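Local coordinates for aminopeptidase YwaD (Bacillus subtilis, PDB 6HC6), which hydrolyses peptides from the amino terminus, releasing residues such as arginine, lysine and leucine with the help of two zinc ions, at the zinc ion site. Residues are numbered along the deposited sequence; one frame, centred on the assembly and turned at random.

The zinc ion site. Residues 250, 252, 254, 262-263, 294-295, 323-324, 371, 400-401, 452-453. With ZN (zinc ion), chain B; ZN (zinc ion), chain C.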
ATOM      1  N   HIS A 250       2.791  -3.792   5.424  1.00 15.38           N
ATOM      2  CA  HIS A 250       3.664  -3.483   4.294  1.00 12.84           C
ATOM      3  C   HIS A 250       4.624  -2.361   4.658  1.00 16.61           C
ATOM      4  O   HIS A 250       4.269  -1.427   5.377  1.00 16.43           O
ATOM      5  CB  HIS A 250       2.855  -3.150   3.034  1.00 11.19           C
ATOM      6  CG  HIS A 250       2.194  -1.796   3.022  1.00 11.95           C
ATOM      7  ND1 HIS A 250       2.800  -0.676   2.493  1.00 14.01           N
ATOM      8  CD2 HIS A 250       0.936  -1.414   3.352  1.00 15.74           C
ATOM      9  CE1 HIS A 250       1.979   0.357   2.567  1.00 14.84           C
ATOM     10  NE2 HIS A 250       0.823  -0.068   3.054  1.00 11.62           N
ATOM     11  N   ASP A 252       6.649  -0.717   2.240  1.00 15.91           N
ATOM     12  CA  ASP A 252       6.921   0.230   1.163  1.00 17.94           C
ATOM     13  C   ASP A 252       5.979   1.426   1.250  1.00 20.46           C
ATOM     14  O   ASP A 252       4.977   1.407   1.965  1.00 16.52           O
ATOM     15  CB  ASP A 252       6.803  -0.442  -0.200  1.00 15.44           C
ATOM     16  CG  ASP A 252       5.380  -0.867  -0.531  1.00 17.46           C
ATOM     17  OD1 ASP A 252       4.728  -1.486   0.345  1.00 16.84           O
ATOM     18  OD2 ASP A 252       4.929  -0.608  -1.671  1.00 16.36           O
ATOM     19  N   VAL A 254       4.548   5.119  -1.263  1.00 14.19           N
ATOM     20  CA  VAL A 254       4.399   5.661  -2.620  1.00 18.07           C
ATOM     21  C   VAL A 254       5.470   6.721  -2.862  1.00 21.30           C
ATOM     22  O   VAL A 254       6.020   7.292  -1.904  1.00 19.06           O
ATOM     23  CB  VAL A 254       2.990   6.239  -2.859  1.00 18.88           C
ATOM     24  CG1 VAL A 254       1.899   5.182  -2.603  1.00 17.11           C
ATOM     25  CG2 VAL A 254       2.761   7.481  -1.999  1.00 19.73           C
ATOM     26  N   ASP A 262       1.529   5.546   6.291  1.00 16.06           N
ATOM     27  CA  ASP A 262       1.281   4.524   5.262  1.00 17.75           C
ATOM     28  C   ASP A 262       2.622   4.091   4.668  1.00 16.96           C
ATOM     29  O   ASP A 262       3.046   4.634   3.651  1.00 15.57           O
ATOM     30  CB  ASP A 262       0.362   5.088   4.146  1.00 20.04           C
ATOM     31  CG  ASP A 262      -0.119   4.015   3.193  1.00 18.99           C
ATOM     32  OD1 ASP A 262      -0.080   2.823   3.589  1.00 15.70           O
ATOM     33  OD2 ASP A 262      -0.531   4.357   2.047  1.00 14.99           O
ATOM     34  N   ASN A 263       3.283   3.087   5.264  1.00 15.21           N
ATOM     35  CA  ASN A 263       2.795   2.308   6.392  1.00 14.64           C
ATOM     36  C   ASN A 263       3.944   2.009   7.349  1.00 17.08           C
ATOM     37  O   ASN A 263       4.093   0.894   7.838  1.00 17.30           O
ATOM     38  CB  ASN A 263       2.156   1.004   5.898  1.00 13.33           C
ATOM     39  CG  ASN A 263       1.516   0.213   7.026  1.00 15.03           C
ATOM     40  OD1 ASN A 263       1.020   0.793   7.989  1.00 15.56           O
ATOM     41  ND2 ASN A 263       1.519  -1.115   6.906  1.00 15.12           N
ATOM     42  N   GLU A 294       3.552  -3.430  -1.611  1.00 17.57           N
ATOM     43  CA  GLU A 294       2.092  -3.372  -1.498  1.00 16.71           C
ATOM     44  C   GLU A 294       1.485  -2.267  -2.359  1.00 16.00           C
ATOM     45  O   GLU A 294       0.349  -2.401  -2.831  1.00 15.43           O
ATOM     46  CB  GLU A 294       1.701  -3.152  -0.042  1.00 15.47           C
ATOM     47  CG  GLU A 294       0.194  -3.167   0.253  1.00 17.92           C
ATOM     48  CD  GLU A 294      -0.510  -1.854  -0.027  1.00 23.95           C
ATOM     49  OE1 GLU A 294      -1.746  -1.884  -0.216  1.00 21.41           O
ATOM     50  OE2 GLU A 294       0.165  -0.803  -0.092  1.00 17.11           O
ATOM     51  N   GLU A 295       2.201  -1.160  -2.544  1.00 15.15           N
ATOM     52  CA  GLU A 295       1.587  -0.014  -3.194  1.00 17.05           C
ATOM     53  C   GLU A 295       1.409  -0.247  -4.682  1.00 21.06           C
ATOM     54  O   GLU A 295       0.673   0.503  -5.327  1.00 18.70           O
ATOM     55  CB  GLU A 295       2.410   1.265  -2.945  1.00 17.81           C
ATOM     56  CG  GLU A 295       2.526   1.694  -1.466  1.00 13.45           C
ATOM     57  CD  GLU A 295       1.236   2.338  -0.902  1.00 17.24           C
ATOM     58  OE1 GLU A 295       0.172   2.283  -1.549  1.00 15.80           O
ATOM     59  OE2 GLU A 295       1.299   2.879   0.216  1.00 15.05           O
ATOM     60  N   ASP A 323      -2.218  -1.515   8.789  1.00 15.53           N
ATOM     61  CA  ASP A 323      -1.904  -0.571   7.712  1.00 16.20           C
ATOM     62  C   ASP A 323      -2.571   0.755   8.049  1.00 23.43           C
ATOM     63  O   ASP A 323      -3.789   0.879   7.911  1.00 22.15           O
ATOM     64  CB  ASP A 323      -2.373  -1.116   6.353  1.00 19.39           C
ATOM     65  CG  ASP A 323      -1.869  -0.306   5.156  1.00 17.72           C
ATOM     66  OD1 ASP A 323      -1.286   0.765   5.334  1.00 16.72           O
ATOM     67  OD2 ASP A 323      -2.055  -0.751   3.994  1.00 18.87           O
ATOM     68  N   MET A 324      -1.769   1.704   8.483  1.00 16.02           N
ATOM     69  CA  MET A 324      -2.172   3.060   8.844  1.00 15.42           C
ATOM     70  C   MET A 324      -2.762   3.102  10.244  1.00 20.44           C
ATOM     71  O   MET A 324      -3.900   3.337  10.408  1.00 21.47           O
ATOM     72  CB  MET A 324      -3.073   3.684   7.777  1.00 16.38           C
ATOM     73  CG  MET A 324      -2.329   4.069   6.530  1.00 19.47           C
ATOM     74  SD  MET A 324      -3.271   4.611   5.107  1.00 22.10           S
ATOM     75  CE  MET A 324      -4.019   6.087   5.766  1.00 50.49           C
ATOM     76  N   SER A 371      -5.407  -3.754   0.952  1.00 17.54           N
ATOM     77  CA  SER A 371      -4.191  -3.948   1.733  1.00 18.70           C
ATOM     78  C   SER A 371      -3.906  -5.438   1.784  1.00 17.70           C
ATOM     79  O   SER A 371      -4.607  -6.242   1.168  1.00 18.52           O
ATOM     80  CB  SER A 371      -4.293  -3.349   3.141  1.00 18.86           C
ATOM     81  OG  SER A 371      -2.984  -3.284   3.706  1.00 19.20           O
ATOM     82  N   TYR A 400      -2.330  11.348   3.460  1.00 25.47           N
ATOM     83  CA  TYR A 400      -2.134  10.047   2.836  1.00 24.21           C
ATOM     84  C   TYR A 400      -1.615  10.193   1.409  1.00 24.22           C
ATOM     85  O   TYR A 400      -2.144  10.986   0.618  1.00 23.42           O
ATOM     86  CB  TYR A 400      -3.487   9.319   2.883  1.00 30.97           C
ATOM     87  CG  TYR A 400      -3.718   8.155   1.956  1.00 26.04           C
ATOM     88  CD1 TYR A 400      -3.311   6.873   2.301  1.00 22.94           C
ATOM     89  CD2 TYR A 400      -4.409   8.328   0.760  1.00 32.98           C
ATOM     90  CE1 TYR A 400      -3.562   5.803   1.468  1.00 26.88           C
ATOM     91  CE2 TYR A 400      -4.657   7.264  -0.084  1.00 31.75           C
ATOM     92  CZ  TYR A 400      -4.230   6.002   0.276  1.00 30.05           C
ATOM     93  OH  TYR A 400      -4.464   4.924  -0.547  1.00 28.64           O
ATOM     94  N   HIS A 401      -0.536   9.461   1.109  1.00 24.15           N
ATOM     95  CA  HIS A 401       0.070   9.425  -0.226  1.00 15.73           C
ATOM     96  C   HIS A 401       0.607  10.786  -0.669  1.00 23.44           C
ATOM     97  O   HIS A 401       0.670  11.078  -1.871  1.00 24.71           O
ATOM     98  CB  HIS A 401      -0.917   8.863  -1.257  1.00 18.58           C
ATOM     99  CG  HIS A 401      -1.062   7.371  -1.192  1.00 15.04           C
ATOM    100  ND1 HIS A 401      -1.705   6.642  -2.174  1.00 17.92           N
ATOM    101  CD2 HIS A 401      -0.641   6.474  -0.270  1.00 15.59           C
ATOM    102  CE1 HIS A 401      -1.669   5.358  -1.857  1.00 19.89           C
ATOM    103  NE2 HIS A 401      -1.041   5.233  -0.700  1.00 15.19           N
ATOM    104  N   GLU A 452      -4.973   0.846  -4.827  1.00 27.05           N
ATOM    105  CA  GLU A 452      -5.266   2.162  -4.279  1.00 26.30           C
ATOM    106  C   GLU A 452      -5.161   3.191  -5.395  1.00 27.31           C
ATOM    107  O   GLU A 452      -4.341   3.043  -6.307  1.00 31.55           O
ATOM    108  CB  GLU A 452      -4.299   2.515  -3.143  1.00 26.67           C
ATOM    109  CG  GLU A 452      -4.314   1.470  -2.022  1.00 22.53           C
ATOM    110  CD  GLU A 452      -3.229   1.663  -0.972  1.00 23.61           C
ATOM    111  OE1 GLU A 452      -2.783   2.814  -0.730  1.00 22.28           O
ATOM    112  OE2 GLU A 452      -2.845   0.648  -0.349  1.00 23.53           O
ATOM    113  N   ASP A 453      -6.008   4.217  -5.335  1.00 40.72           N
ATOM    114  CA  ASP A 453      -5.947   5.350  -6.262  1.00 40.29           C
ATOM    115  C   ASP A 453      -6.036   4.899  -7.725  1.00 38.87           C
ATOM    116  O   ASP A 453      -5.136   5.156  -8.528  1.00 32.87           O
ATOM    117  CB  ASP A 453      -4.661   6.164  -6.047  1.00 47.68           C
ATOM    118  CG  ASP A 453      -4.607   6.859  -4.696  1.00 50.94           C
ATOM    119  OD1 ASP A 453      -5.665   6.991  -4.041  1.00 56.84           O
ATOM    120  OD2 ASP A 453      -3.495   7.292  -4.304  1.00 41.88           O
TER
HETATM  121 ZN    ZN B 501      -1.011   1.058   3.269  1.00 19.43          ZN
HETATM  122 ZN    ZN C 502      -0.820   3.361   0.280  1.00 21.49          ZN
HETATM  123  O   HOH W   1      -2.850   1.765   2.938  1.00 22.27           O
HETATM  124  O   HOH W   2      -1.038   1.263   1.212  1.00 18.72           O
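The co-catalytic dizinc centre of the M28 peptidases shows how one shared carboxylate can help fix two metals side by side. His250 closes strand 244-250, Asp262 lies near the start of helix 260-277, Glu295 sits in the 3-10 helix 294-296, and Asp323 and His401 come from loops. Glu452 is an additional ligand from the C-terminal tail, which reaches into the active site and may take the place of a substrate or product carboxylate. Asp262, its CG anti to the backbone N (chi1 -170°) and its peptide to Asn263 cis, gives OD1 to the chain B zinc and OD2 to the chain C zinc; the two ZN atoms lie 3.8 Å apart, bridged by this carboxylate and water 2. His250 NE2 binds the first zinc and His401 NE2 the second. Asp323 chelates the first through both oxygens, and Ser371 OG hydrogen-bonds to Asp323 OD2 on its anti lone pair. Glu295 chelates the second, bent at chi2 (-75°). Glu294, OE2 3.3 Å over the centre of the His250 ring, is the family's general base, placed to take a proton from water 2, the likely nucleophile. The His401 ring is sandwiched between Val254 CG1 and Tyr400 CZ. Tyr400 OH hydrogen-bonds Glu452 OE1, a ligand of the chain C zinc, from above the carboxylate plane. An alanine at Tyr400 would probably loosen both Glu452 and His401. Glu452 OE2 lies 2.5 Å from the oxygen of water 2.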